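Long-range contacts in acetyltransferase, GNAT family (Streptococcus pneumoniae, PDB 2I79), which binds acetyl coenzyme A and, as a GNAT-family N-acetyltransferase, probably transfers the acetyl group to an amine, perhaps that of an amino acid: residues Arg122-Val128 against Tyr165-Ile171; Ser56-Leu62 against Val74-Gln80; Glu4-Arg8 against Leu103-Leu107. All blocks are in the same frame, centred on the assembly; numbering follows the deposited sequence.

Contact 1: Arg122-Val128 against Tyr165-Ile171; sequences RRLQLTV and YLMGKLI. With ACO (acetyl coenzyme *a), chain G.
Tyr165 exchanges two backbone hydrogen bonds with Val128, the shorter from Tyr165 N to Val128 O at 2.7 Å. On the face of Arg123 and Thr127, Leu166 CD2 packs on Thr127 CG2, and the residue also packs on Leu166 of the second subunit. Met167 and Leu126 exchange two backbone bonds and their side chains lie side by side, Met167 CB 4.0 Å from Leu126 CD2; the flexible thioether brings Met167 SD against Val128 CG2. The two strands belong to the mixed GNAT sheet, which continues beyond 160-170 to strand 145-156. With chi1 at 64°, Leu126 CG sits between its backbone N and carbonyl carbon, bringing CD1 to 3.5 Å from the acetyl CH3. Gly168, lacking a side chain, lets the Arg123 guanidinium lie close. Arg123 NH1 meets a lone pair of Gln125 OE1 at 3.1 Å, and NH2 forms a salt bridge with Glu147. Lys169 pairs with Leu124 through both backbone groups and sends NZ to His142 O. Leu170 CD2 sits obliquely near the Arg123 guanidinium. The Ile171 side chain crosses that of Leu124 at about a right angle, with CD1 3.7 Å from Leu124 CG, and Ile171 O receives Arg122 NE at 3.0 Å, in the guanidinium plane.

Contact 2: Ser56-Leu62 against Val74-Gln80; sequences SDNQITL and VNITADQ
Within the β-hairpin of strands 60-66 and 69-77, part of the central sheet of the GNAT fold, Ile60 pairs with Ile76 and Leu62 with Val74. Both are antiparallel hydrogen-bonded pairs, and strands 60-62 and 74-77 run 179° apart. The bond from Ile76 N to Ile60 O is short at 2.7 Å. All four side chains lie on one face, where apolar branches suit a layer covered by helix 103-117. Leu62 and Val74 run side by side, Leu62 CB 3.6 Å from Val74 CG1, a branch that chi1 of 53° turns to this side. Ile60 and Ile76 cross at a slant, with CG2 of Ile60 3.9 Å from CD1 of Ile76. On the opposite face Thr61 and Asn75 form the non-hydrogen-bonded pair between them, and Thr61 OG1 is hydrogen-bonded to Gln53 NE2. Beyond the regular ladder, Asn58 turns its amide inward: ND2 is 3.5 Å from Ala78 CB, whose small methyl lets the amide close in, and gives a weak hydrogen bond to Asp79 O at 3.4 Å. The same ND2 also binds Arg85 O, so this amide links the turn before strand 60-66 to the loop between strands 69-77 and 87-94. Helix 103-117 covers the Ile60-Val74 face through Trp114, Leu107 and Ala111, helix 43-55 covers Thr61 and Asn75 with Phe49, and strand 87-94 continues the sheet beside strand 69-77.

Contact 3: Glu4-Arg8 against Leu103-Leu107; sequences ELLIR and LGSLL. With ACO (acetyl coenzyme *a), chain G.
Leu5 and Ile7 meet Leu103, Leu106 and Leu107 through aliphatic carbons alone, so no ring, amide or guanidinium presents a face or an edge across this contact. Ile7 carries most of it. Its CG1 stands anti to the carbonyl carbon (chi1 -66°) and the chain then extends, carrying CD1 among the leucines, 3.8 Å from Leu107 CD1 and 3.9 Å from Leu106 CG. Ile7 CG2 also touches Leu107 CD1, at 3.9 Å. Leu5 and Leu106 approach tip to tip, CD2 of Leu5 lying 3.8 Å from CD2 of Leu106, while the other Leu5 methyl, CD1, faces Leu103 CD1 more loosely. Strand 5-8 and helix 103-107 run 32° apart. This first turn of helix 103-117 belongs to the pyrophosphate-binding element of the GNAT fold: its apolar side rests on the sheet while its amino end grips acetyl coenzyme A. Gly104 N gives a hydrogen bond to O5A of the cofactor at 2.8 Å. Having no side chain, Gly104 lets the ester oxygen O6A, toward the pantetheine arm, come within 3.7 Å of its CA. Ser105 holds O2A twice, through N at 2.9 Å and OG at 3.0 Å, and its OG is also bonded to Lys141 NZ. The helix dipole probably adds to the attraction for the phosphates. Leu103 and Leu107 also lie on Ile94 and on Ala64, whose small methyl lets the helix sit close.

In the fold
All three contacts draw on one mixed seven-stranded sheet. Contact 2 lies nested in the chain loop that contact 3 closes, and contact 1 follows both. Contacts 2 and 3 touch, Val74 CG1 packing 3.6 Å from Leu107 O, and their strands 60-66 and 5-9 are neighbours. Contact 1, centred about 14 Å from contact 2, meets it where Leu124 nears Ile76. Its centre is about 21 Å from that of contact 3, yet helix 103-117 is followed by strand 123-129, and both contacts touch acetyl coenzyme A: contact 3 at the pyrophosphate, contact 1 at the acetyl group. The cofactor thus reaches from helix 103-117 to strand 123-129; contact 1 also meets the second subunit.

Contact 1: Arg122-Val128 against Tyr165-Ile171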
loop_
_atom_site.group_PDB
_atom_site.type_symbol
_atom_site.label_atom_id
_atom_site.label_comp_id
_atom_site.label_asym_id
_atom_site.label_seq_id
_atom_site.Cartn_x
_atom_site.Cartn_y
_atom_site.Cartn_z
ATOM N N ARG A 122 -13.415 3.526 8.740
ATOM C CA ARG A 122 -13.360 4.772 9.493
ATOM C C ARG A 122 -12.322 5.765 8.926
ATOM O O ARG A 122 -12.062 6.816 9.505
ATOM C CB ARG A 122 -13.026 4.464 10.950
ATOM C CG ARG A 122 -13.989 3.482 11.632
ATOM C CD ARG A 122 -15.453 3.956 11.657
ATOM N NE ARG A 122 -15.592 5.257 12.312
ATOM C CZ ARG A 122 -15.496 5.449 13.628
ATOM N NH1 ARG A 122 -15.298 4.427 14.453
ATOM N NH2 ARG A 122 -15.606 6.669 14.130
ATOM N N ARG A 123 -11.720 5.428 7.802
ATOM C CA ARG A 123 -10.745 6.291 7.142
ATOM C C ARG A 123 -10.651 5.928 5.652
ATOM O O ARG A 123 -10.663 4.730 5.287
ATOM C CB ARG A 123 -9.363 6.189 7.818
ATOM C CG ARG A 123 -8.214 6.717 6.937
ATOM C CD ARG A 123 -6.811 6.560 7.527
ATOM N NE ARG A 123 -6.470 7.853 7.937
ATOM C CZ ARG A 123 -5.742 8.757 7.277
ATOM N NH1 ARG A 123 -5.059 8.514 6.180
ATOM N NH2 ARG A 123 -5.638 9.926 7.840
ATOM N N LEU A 124 -10.609 6.962 4.807
ATOM C CA LEU A 124 -10.251 6.833 3.399
ATOM C C LEU A 124 -8.974 7.636 3.112
ATOM O O LEU A 124 -8.721 8.689 3.696
ATOM C CB LEU A 124 -11.386 7.278 2.457
ATOM C CG LEU A 124 -12.745 6.588 2.605
ATOM C CD1 LEU A 124 -13.784 7.270 1.714
ATOM C CD2 LEU A 124 -12.665 5.088 2.285
ATOM N N GLN A 125 -8.165 7.102 2.211
ATOM C CA GLN A 125 -6.881 7.678 1.917
ATOM C C GLN A 125 -6.425 7.334 0.506
ATOM O O GLN A 125 -6.880 6.345 -0.093
ATOM C CB GLN A 125 -5.845 7.173 2.924
ATOM C CG GLN A 125 -5.482 5.682 2.773
ATOM C CD GLN A 125 -4.428 5.239 3.775
ATOM O OE1 GLN A 125 -4.242 5.863 4.814
ATOM N NE2 GLN A 125 -3.719 4.164 3.452
ATOM N N LEU A 126 -5.533 8.183 -0.007
ATOM C CA LEU A 126 -4.827 7.962 -1.254
ATOM C C LEU A 126 -3.596 8.830 -1.264
ATOM O O LEU A 126 -3.384 9.615 -0.355
ATOM C CB LEU A 126 -5.682 8.336 -2.452
ATOM C CG LEU A 126 -6.122 9.799 -2.643
ATOM C CD1 LEU A 126 -6.515 9.871 -4.077
ATOM C CD2 LEU A 126 -7.269 10.246 -1.771
ATOM N N THR A 127 -2.777 8.637 -2.287
ATOM C CA THR A 127 -1.695 9.522 -2.624
ATOM C C THR A 127 -2.019 10.016 -4.030
ATOM O O THR A 127 -2.584 9.263 -4.838
ATOM C CB THR A 127 -0.335 8.814 -2.636
ATOM O OG1 THR A 127 -0.362 7.840 -3.656
ATOM C CG2 THR A 127 -0.044 8.108 -1.333
ATOM N N VAL A 128 -1.651 11.267 -4.302
ATOM C CA VAL A 128 -1.961 11.964 -5.553
ATOM C C VAL A 128 -0.714 12.764 -5.969
ATOM O O VAL A 128 -0.139 13.471 -5.134
ATOM C CB VAL A 128 -3.166 12.992 -5.371
ATOM C CG1 VAL A 128 -3.518 13.692 -6.701
ATOM C CG2 VAL A 128 -4.410 12.272 -4.834
ATOM N N TYR A 165 1.196 13.963 -2.855
ATOM C CA TYR A 165 0.543 14.263 -1.602
ATOM C C TYR A 165 -0.049 12.981 -1.053
ATOM O O TYR A 165 -0.578 12.160 -1.783
ATOM C CB TYR A 165 -0.586 15.289 -1.790
ATOM C CG TYR A 165 -0.110 16.737 -2.017
ATOM C CD1 TYR A 165 0.801 17.345 -1.131
ATOM C CD2 TYR A 165 -0.594 17.492 -3.085
ATOM C CE1 TYR A 165 1.229 18.672 -1.323
ATOM C CE2 TYR A 165 -0.193 18.812 -3.289
ATOM C CZ TYR A 165 0.734 19.400 -2.398
ATOM O OH TYR A 165 1.158 20.707 -2.573
ATOM N N LEU A 166 0.062 12.833 0.251
ATOM C CA LEU A 166 -0.770 11.933 1.043
ATOM C C LEU A 166 -2.058 12.654 1.429
ATOM O O LEU A 166 -1.997 13.752 2.016
ATOM C CB LEU A 166 -0.027 11.618 2.344
ATOM C CG LEU A 166 1.365 10.999 2.272
ATOM C CD1 LEU A 166 2.042 11.143 3.670
ATOM C CD2 LEU A 166 1.212 9.550 1.830
ATOM N N MET A 167 -3.209 12.081 1.078
ATOM C CA MET A 167 -4.497 12.724 1.365
ATOM C C MET A 167 -5.417 11.758 2.132
ATOM O O MET A 167 -5.432 10.538 1.877
ATOM C CB MET A 167 -5.183 13.145 0.072
ATOM C CG MET A 167 -4.388 14.119 -0.837
ATOM S SD MET A 167 -5.393 14.963 -2.080
ATOM C CE MET A 167 -6.423 15.927 -0.991
ATOM N N GLY A 168 -6.193 12.297 3.067
ATOM C CA GLY A 168 -7.027 11.456 3.930
ATOM C C GLY A 168 -8.325 12.082 4.388
ATOM O O GLY A 168 -8.443 13.293 4.398
ATOM N N LYS A 169 -9.299 11.233 4.744
ATOM C CA LYS A 169 -10.598 11.644 5.272
ATOM C C LYS A 169 -11.091 10.668 6.334
ATOM O O LYS A 169 -11.076 9.435 6.115
ATOM C CB LYS A 169 -11.612 11.719 4.141
ATOM C CG LYS A 169 -12.979 12.261 4.560
ATOM C CD LYS A 169 -14.028 11.984 3.506
ATOM C CE LYS A 169 -15.396 12.472 3.950
ATOM N NZ LYS A 169 -15.520 13.947 3.855
ATOM N N LEU A 170 -11.512 11.189 7.482
ATOM C CA LEU A 170 -12.117 10.346 8.521
ATOM C C LEU A 170 -13.602 10.220 8.255
ATOM O O LEU A 170 -14.237 11.188 7.866
ATOM C CB LEU A 170 -11.884 10.911 9.917
ATOM C CG LEU A 170 -10.434 11.169 10.303
ATOM C CD1 LEU A 170 -10.332 11.718 11.737
ATOM C CD2 LEU A 170 -9.598 9.919 10.120
ATOM N N ILE A 171 -14.144 9.017 8.429
ATOM C CA ILE A 171 -15.574 8.755 8.212
ATOM C C ILE A 171 -16.211 7.982 9.373
ATOM O O ILE A 171 -15.496 7.359 10.163
ATOM C CB ILE A 171 -15.816 8.025 6.887
ATOM C CG1 ILE A 171 -14.934 6.791 6.751
ATOM C CG2 ILE A 171 -15.575 8.972 5.644
ATOM C CD1 ILE A 171 -15.120 6.156 5.415
HETATM N N1A ACO G . -6.867 22.566 -11.522
HETATM C C2A ACO G . -7.834 22.673 -10.586
HETATM N N3A ACO G . -9.085 22.209 -10.775
HETATM C C4A ACO G . -9.433 21.600 -11.925
HETATM C C5A ACO G . -8.440 21.428 -12.983
HETATM C C6A ACO G . -7.094 21.953 -12.709
HETATM N N6A ACO G . -6.125 21.835 -13.641
HETATM N N7A ACO G . -9.051 20.809 -13.996
HETATM C C8A ACO G . -10.342 20.596 -13.600
HETATM N N9A ACO G . -10.562 21.075 -12.364
HETATM C C1B ACO G . -11.777 21.069 -11.500
HETATM C C2B ACO G . -13.140 21.320 -12.126
HETATM O O2B ACO G . -13.440 22.715 -12.214
HETATM C C3B ACO G . -14.034 20.646 -11.117
HETATM O O3B ACO G . -14.182 21.369 -9.909
HETATM P P3B ACO G . -15.517 22.147 -9.489
HETATM O O7A ACO G . -15.351 23.289 -10.479
HETATM O O8A ACO G . -15.378 22.512 -8.031
HETATM O O9A ACO G . -16.668 21.200 -9.719
HETATM C C4B ACO G . -13.219 19.431 -10.698
HETATM O O4B ACO G . -11.854 19.802 -10.849
HETATM C C5B ACO G . -13.587 18.221 -11.546
HETATM O O5B ACO G . -14.723 17.629 -10.904
HETATM P P1A ACO G . -15.553 16.503 -11.694
HETATM O O1A ACO G . -15.874 16.975 -13.088
HETATM O O2A ACO G . -16.637 16.054 -10.735
HETATM O O3A ACO G . -14.387 15.397 -11.890
HETATM P P2A ACO G . -13.950 14.598 -13.251
HETATM O O4A ACO G . -13.160 15.424 -14.273
HETATM O O5A ACO G . -15.197 13.857 -13.672
HETATM O O6A ACO G . -12.908 13.582 -12.511
HETATM C CBP ACO G . -10.539 13.046 -12.220
HETATM C CCP ACO G . -11.659 14.048 -12.014
HETATM C CDP ACO G . -9.279 13.600 -11.540
HETATM C CEP ACO G . -10.979 11.706 -11.611
HETATM C CAP ACO G . -10.278 12.875 -13.721
HETATM O OAP ACO G . -9.754 14.090 -14.310
HETATM C C9P ACO G . -9.339 11.711 -13.991
HETATM O O9P ACO G . -9.782 10.580 -14.058
HETATM N N8P ACO G . -8.053 11.985 -14.172
HETATM C C7P ACO G . -7.019 10.992 -14.488
HETATM C C6P ACO G . -6.826 9.926 -13.410
HETATM C C5P ACO G . -6.557 10.550 -12.069
HETATM O O5P ACO G . -5.674 11.376 -11.965
HETATM N N4P ACO G . -7.320 10.159 -11.056
HETATM C C3P ACO G . -7.174 10.660 -9.699
HETATM C C2P ACO G . -5.938 10.129 -8.985
HETATM S S1P ACO G . -6.086 8.377 -8.778
HETATM C C ACO G . -6.656 7.980 -7.308
HETATM O O ACO G . -7.798 8.343 -7.150
HETATM C CH3 ACO G . -5.763 7.242 -6.327
#

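Contact 2: Ser56-Leu62 against Val74-Gln80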
loop_
_atom_site.group_PDB
_atom_site.type_symbol
_atom_site.label_atom_id
_atom_site.label_comp_id
_atom_site.label_asym_id
_atom_site.label_seq_id
_atom_site.Cartn_x
_atom_site.Cartn_y
_atom_site.Cartn_z
ATOM N N SER A 56 -16.645 -8.816 -0.100
ATOM C CA SER A 56 -15.866 -8.248 1.006
ATOM C C SER A 56 -16.673 -7.104 1.595
ATOM O O SER A 56 -17.285 -6.323 0.858
ATOM C CB SER A 56 -14.521 -7.727 0.463
ATOM O OG SER A 56 -13.817 -6.945 1.406
ATOM N N ASP A 57 -16.677 -6.975 2.912
ATOM C CA ASP A 57 -17.522 -5.964 3.533
ATOM C C ASP A 57 -16.836 -4.602 3.720
ATOM O O ASP A 57 -17.483 -3.651 4.103
ATOM C CB ASP A 57 -18.134 -6.475 4.851
ATOM C CG ASP A 57 -17.121 -7.151 5.756
ATOM O OD1 ASP A 57 -15.914 -6.775 5.716
ATOM O OD2 ASP A 57 -17.539 -8.077 6.514
ATOM N N ASN A 58 -15.533 -4.519 3.470
ATOM C CA ASN A 58 -14.804 -3.259 3.617
ATOM C C ASN A 58 -14.137 -2.818 2.301
ATOM O O ASN A 58 -13.314 -1.908 2.274
ATOM C CB ASN A 58 -13.814 -3.322 4.804
ATOM C CG ASN A 58 -12.568 -4.193 4.540
ATOM O OD1 ASN A 58 -12.521 -5.022 3.638
ATOM N ND2 ASN A 58 -11.568 -4.015 5.371
ATOM N N GLN A 59 -14.529 -3.457 1.204
ATOM C CA GLN A 59 -14.058 -3.078 -0.092
ATOM C C GLN A 59 -15.233 -2.924 -1.064
ATOM O O GLN A 59 -16.313 -3.478 -0.828
ATOM C CB GLN A 59 -13.062 -4.108 -0.605
ATOM C CG GLN A 59 -11.827 -4.301 0.277
ATOM C CD GLN A 59 -10.893 -5.349 -0.269
ATOM O OE1 GLN A 59 -11.149 -6.559 -0.146
ATOM N NE2 GLN A 59 -9.810 -4.914 -0.876
ATOM N N ILE A 60 -15.019 -2.164 -2.144
ATOM C CA ILE A 60 -16.027 -1.981 -3.187
ATOM C C ILE A 60 -15.458 -1.423 -4.486
ATOM O O ILE A 60 -14.521 -0.625 -4.476
ATOM C CB ILE A 60 -17.181 -1.062 -2.704
ATOM C CG1 ILE A 60 -18.405 -1.205 -3.626
ATOM C CG2 ILE A 60 -16.744 0.370 -2.632
ATOM C CD1 ILE A 60 -19.745 -0.937 -2.919
ATOM N N THR A 61 -16.069 -1.824 -5.601
ATOM C CA THR A 61 -15.839 -1.223 -6.897
ATOM C C THR A 61 -17.180 -0.762 -7.468
ATOM O O THR A 61 -18.087 -1.564 -7.639
ATOM C CB THR A 61 -15.193 -2.188 -7.892
ATOM O OG1 THR A 61 -13.949 -2.616 -7.379
ATOM C CG2 THR A 61 -14.967 -1.526 -9.281
ATOM N N LEU A 62 -17.284 0.542 -7.725
ATOM C CA LEU A 62 -18.459 1.173 -8.324
ATOM C C LEU A 62 -18.149 1.640 -9.736
ATOM O O LEU A 62 -17.092 2.224 -9.994
ATOM C CB LEU A 62 -18.900 2.388 -7.514
ATOM C CG LEU A 62 -19.492 2.184 -6.102
ATOM C CD1 LEU A 62 -19.771 3.543 -5.453
ATOM C CD2 LEU A 62 -20.755 1.347 -6.110
ATOM N N VAL A 74 -14.751 3.986 -9.331
ATOM C CA VAL A 74 -14.170 4.284 -8.029
ATOM C C VAL A 74 -13.952 2.936 -7.328
ATOM O O VAL A 74 -14.807 2.046 -7.338
ATOM C CB VAL A 74 -14.987 5.330 -7.183
ATOM C CG1 VAL A 74 -16.436 4.950 -7.031
ATOM C CG2 VAL A 74 -14.333 5.538 -5.780
ATOM N N ASN A 75 -12.768 2.791 -6.748
ATOM C CA ASN A 75 -12.350 1.564 -6.122
ATOM C C ASN A 75 -11.970 1.855 -4.678
ATOM O O ASN A 75 -11.188 2.783 -4.401
ATOM C CB ASN A 75 -11.152 1.062 -6.890
ATOM C CG ASN A 75 -11.095 -0.408 -6.967
ATOM O OD1 ASN A 75 -10.245 -1.035 -6.331
ATOM N ND2 ASN A 75 -12.006 -0.994 -7.731
ATOM N N ILE A 76 -12.561 1.123 -3.745
ATOM C CA ILE A 76 -12.014 1.077 -2.394
ATOM C C ILE A 76 -11.425 -0.300 -2.127
ATOM O O ILE A 76 -12.078 -1.326 -2.297
ATOM C CB ILE A 76 -13.023 1.403 -1.316
ATOM C CG1 ILE A 76 -13.611 2.799 -1.542
ATOM C CG2 ILE A 76 -12.342 1.291 0.040
ATOM C CD1 ILE A 76 -14.766 3.107 -0.622
ATOM N N THR A 77 -10.167 -0.275 -1.725
ATOM C CA THR A 77 -9.370 -1.442 -1.403
ATOM C C THR A 77 -8.982 -1.372 0.071
ATOM O O THR A 77 -8.921 -0.298 0.639
ATOM C CB THR A 77 -8.134 -1.429 -2.301
ATOM O OG1 THR A 77 -8.348 -2.345 -3.368
ATOM C CG2 THR A 77 -6.883 -1.759 -1.546
ATOM N N ALA A 78 -8.726 -2.519 0.689
ATOM C CA ALA A 78 -8.451 -2.565 2.125
ATOM C C ALA A 78 -7.846 -3.892 2.557
ATOM O O ALA A 78 -8.228 -4.951 2.058
ATOM C CB ALA A 78 -9.734 -2.309 2.906
ATOM N N ASP A 79 -6.929 -3.824 3.512
ATOM C CA ASP A 79 -6.405 -5.007 4.196
ATOM C C ASP A 79 -7.381 -5.540 5.213
ATOM O O ASP A 79 -8.287 -4.832 5.619
ATOM C CB ASP A 79 -5.089 -4.652 4.877
ATOM C CG ASP A 79 -3.971 -4.446 3.873
ATOM O OD1 ASP A 79 -4.175 -4.712 2.657
ATOM O OD2 ASP A 79 -2.884 -4.025 4.292
ATOM N N GLN A 80 -7.188 -6.794 5.628
ATOM C CA GLN A 80 -8.157 -7.486 6.473
ATOM C C GLN A 80 -7.747 -7.637 7.936
ATOM O O GLN A 80 -8.599 -7.929 8.766
ATOM C CB GLN A 80 -8.502 -8.868 5.879
ATOM C CG GLN A 80 -9.233 -8.847 4.523
ATOM C CD GLN A 80 -10.405 -7.888 4.497
ATOM O OE1 GLN A 80 -10.456 -6.972 3.660
ATOM N NE2 GLN A 80 -11.304 -8.025 5.469
#

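Contact 3: Glu4-Arg8 against Leu103-Leu107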
loop_
_atom_site.group_PDB
_atom_site.type_symbol
_atom_site.label_atom_id
_atom_site.label_comp_id
_atom_site.label_asym_id
_atom_site.label_seq_id
_atom_site.Cartn_x
_atom_site.Cartn_y
_atom_site.Cartn_z
ATOM N N GLU A 4 -27.603 8.998 -20.962
ATOM C CA GLU A 4 -28.098 8.014 -20.058
ATOM C C GLU A 4 -26.988 7.680 -19.057
ATOM O O GLU A 4 -25.854 7.414 -19.454
ATOM C CB GLU A 4 -28.484 6.812 -20.893
ATOM C CG GLU A 4 -29.163 5.719 -20.145
ATOM C CD GLU A 4 -29.736 4.683 -21.110
ATOM O OE1 GLU A 4 -29.161 4.543 -22.233
ATOM O OE2 GLU A 4 -30.764 4.044 -20.746
ATOM N N LEU A 5 -27.313 7.712 -17.766
ATOM C CA LEU A 5 -26.335 7.445 -16.684
ATOM C C LEU A 5 -26.774 6.277 -15.816
ATOM O O LEU A 5 -27.904 6.251 -15.368
ATOM C CB LEU A 5 -26.155 8.680 -15.790
ATOM C CG LEU A 5 -25.151 8.579 -14.621
ATOM C CD1 LEU A 5 -23.728 8.232 -15.118
ATOM C CD2 LEU A 5 -25.083 9.850 -13.782
ATOM N N LEU A 6 -25.881 5.328 -15.564
ATOM C CA LEU A 6 -26.082 4.352 -14.471
ATOM C C LEU A 6 -24.847 4.327 -13.559
ATOM O O LEU A 6 -23.723 4.228 -14.033
ATOM C CB LEU A 6 -26.390 2.929 -15.021
ATOM C CG LEU A 6 -26.420 1.761 -14.006
ATOM C CD1 LEU A 6 -27.584 1.868 -12.999
ATOM C CD2 LEU A 6 -26.506 0.448 -14.737
ATOM N N ILE A 7 -25.061 4.444 -12.254
ATOM C CA ILE A 7 -24.010 4.178 -11.276
ATOM C C ILE A 7 -24.453 3.003 -10.424
ATOM O O ILE A 7 -25.569 3.003 -9.874
ATOM C CB ILE A 7 -23.689 5.380 -10.405
ATOM C CG1 ILE A 7 -23.075 6.478 -11.284
ATOM C CG2 ILE A 7 -22.725 4.967 -9.285
ATOM C CD1 ILE A 7 -22.726 7.779 -10.562
ATOM N N ARG A 8 -23.595 1.986 -10.353
ATOM C CA ARG A 8 -23.851 0.798 -9.522
ATOM C C ARG A 8 -22.582 -0.003 -9.244
ATOM O O ARG A 8 -21.576 0.125 -9.953
ATOM C CB ARG A 8 -24.861 -0.146 -10.198
ATOM C CG ARG A 8 -24.397 -0.736 -11.517
ATOM C CD ARG A 8 -25.160 -2.011 -11.878
ATOM N NE ARG A 8 -24.872 -2.466 -13.241
ATOM C CZ ARG A 8 -23.773 -3.120 -13.610
ATOM N NH1 ARG A 8 -22.839 -3.431 -12.720
ATOM N NH2 ARG A 8 -23.616 -3.489 -14.872
ATOM N N LEU A 103 -18.790 13.960 -13.113
ATOM C CA LEU A 103 -18.880 12.500 -12.928
ATOM C C LEU A 103 -17.974 11.996 -11.794
ATOM O O LEU A 103 -18.404 11.202 -10.940
ATOM C CB LEU A 103 -18.592 11.753 -14.239
ATOM C CG LEU A 103 -18.777 10.232 -14.140
ATOM C CD1 LEU A 103 -20.182 9.818 -13.623
ATOM C CD2 LEU A 103 -18.453 9.612 -15.497
ATOM N N GLY A 104 -16.732 12.481 -11.781
ATOM C CA GLY A 104 -15.792 12.221 -10.691
ATOM C C GLY A 104 -16.378 12.497 -9.311
ATOM O O GLY A 104 -16.214 11.694 -8.409
ATOM N N SER A 105 -17.058 13.634 -9.143
ATOM C CA SER A 105 -17.705 13.991 -7.874
ATOM C C SER A 105 -18.824 13.061 -7.474
ATOM O O SER A 105 -18.937 12.703 -6.325
ATOM C CB SER A 105 -18.303 15.403 -7.928
ATOM O OG SER A 105 -17.284 16.349 -7.861
ATOM N N LEU A 106 -19.695 12.740 -8.414
ATOM C CA LEU A 106 -20.797 11.820 -8.156
ATOM C C LEU A 106 -20.304 10.452 -7.631
ATOM O O LEU A 106 -20.844 9.896 -6.663
ATOM C CB LEU A 106 -21.560 11.622 -9.451
ATOM C CG LEU A 106 -23.084 11.551 -9.466
ATOM C CD1 LEU A 106 -23.749 12.514 -8.455
ATOM C CD2 LEU A 106 -23.519 11.846 -10.939
ATOM N N LEU A 107 -19.267 9.939 -8.282
ATOM C CA LEU A 107 -18.657 8.653 -7.935
ATOM C C LEU A 107 -17.946 8.728 -6.582
ATOM O O LEU A 107 -18.128 7.859 -5.729
ATOM C CB LEU A 107 -17.662 8.242 -9.031
ATOM C CG LEU A 107 -17.795 6.984 -9.910
ATOM C CD1 LEU A 107 -19.199 6.353 -9.973
ATOM C CD2 LEU A 107 -17.248 7.306 -11.302
HETATM N N1A ACO G . -6.867 22.566 -11.522
HETATM C C2A ACO G . -7.834 22.673 -10.586
HETATM N N3A ACO G . -9.085 22.209 -10.775
HETATM C C4A ACO G . -9.433 21.600 -11.925
HETATM C C5A ACO G . -8.440 21.428 -12.983
HETATM C C6A ACO G . -7.094 21.953 -12.709
HETATM N N6A ACO G . -6.125 21.835 -13.641
HETATM N N7A ACO G . -9.051 20.809 -13.996
HETATM C C8A ACO G . -10.342 20.596 -13.600
HETATM N N9A ACO G . -10.562 21.075 -12.364
HETATM C C1B ACO G . -11.777 21.069 -11.500
HETATM C C2B ACO G . -13.140 21.320 -12.126
HETATM O O2B ACO G . -13.440 22.715 -12.214
HETATM C C3B ACO G . -14.034 20.646 -11.117
HETATM O O3B ACO G . -14.182 21.369 -9.909
HETATM P P3B ACO G . -15.517 22.147 -9.489
HETATM O O7A ACO G . -15.351 23.289 -10.479
HETATM O O8A ACO G . -15.378 22.512 -8.031
HETATM O O9A ACO G . -16.668 21.200 -9.719
HETATM C C4B ACO G . -13.219 19.431 -10.698
HETATM O O4B ACO G . -11.854 19.802 -10.849
HETATM C C5B ACO G . -13.587 18.221 -11.546
HETATM O O5B ACO G . -14.723 17.629 -10.904
HETATM P P1A ACO G . -15.553 16.503 -11.694
HETATM O O1A ACO G . -15.874 16.975 -13.088
HETATM O O2A ACO G . -16.637 16.054 -10.735
HETATM O O3A ACO G . -14.387 15.397 -11.890
HETATM P P2A ACO G . -13.950 14.598 -13.251
HETATM O O4A ACO G . -13.160 15.424 -14.273
HETATM O O5A ACO G . -15.197 13.857 -13.672
HETATM O O6A ACO G . -12.908 13.582 -12.511
HETATM C CBP ACO G . -10.539 13.046 -12.220
HETATM C CCP ACO G . -11.659 14.048 -12.014
HETATM C CDP ACO G . -9.279 13.600 -11.540
HETATM C CEP ACO G . -10.979 11.706 -11.611
HETATM C CAP ACO G . -10.278 12.875 -13.721
HETATM O OAP ACO G . -9.754 14.090 -14.310
HETATM C C9P ACO G . -9.339 11.711 -13.991
HETATM O O9P ACO G . -9.782 10.580 -14.058
HETATM N N8P ACO G . -8.053 11.985 -14.172
HETATM C C7P ACO G . -7.019 10.992 -14.488
HETATM C C6P ACO G . -6.826 9.926 -13.410
HETATM C C5P ACO G . -6.557 10.550 -12.069
HETATM O O5P ACO G . -5.674 11.376 -11.965
HETATM N N4P ACO G . -7.320 10.159 -11.056
HETATM C C3P ACO G . -7.174 10.660 -9.699
HETATM C C2P ACO G . -5.938 10.129 -8.985
HETATM S S1P ACO G . -6.086 8.377 -8.778
HETATM C C ACO G . -6.656 7.980 -7.308
HETATM O O ACO G . -7.798 8.343 -7.150
HETATM C CH3 ACO G . -5.763 7.242 -6.327
#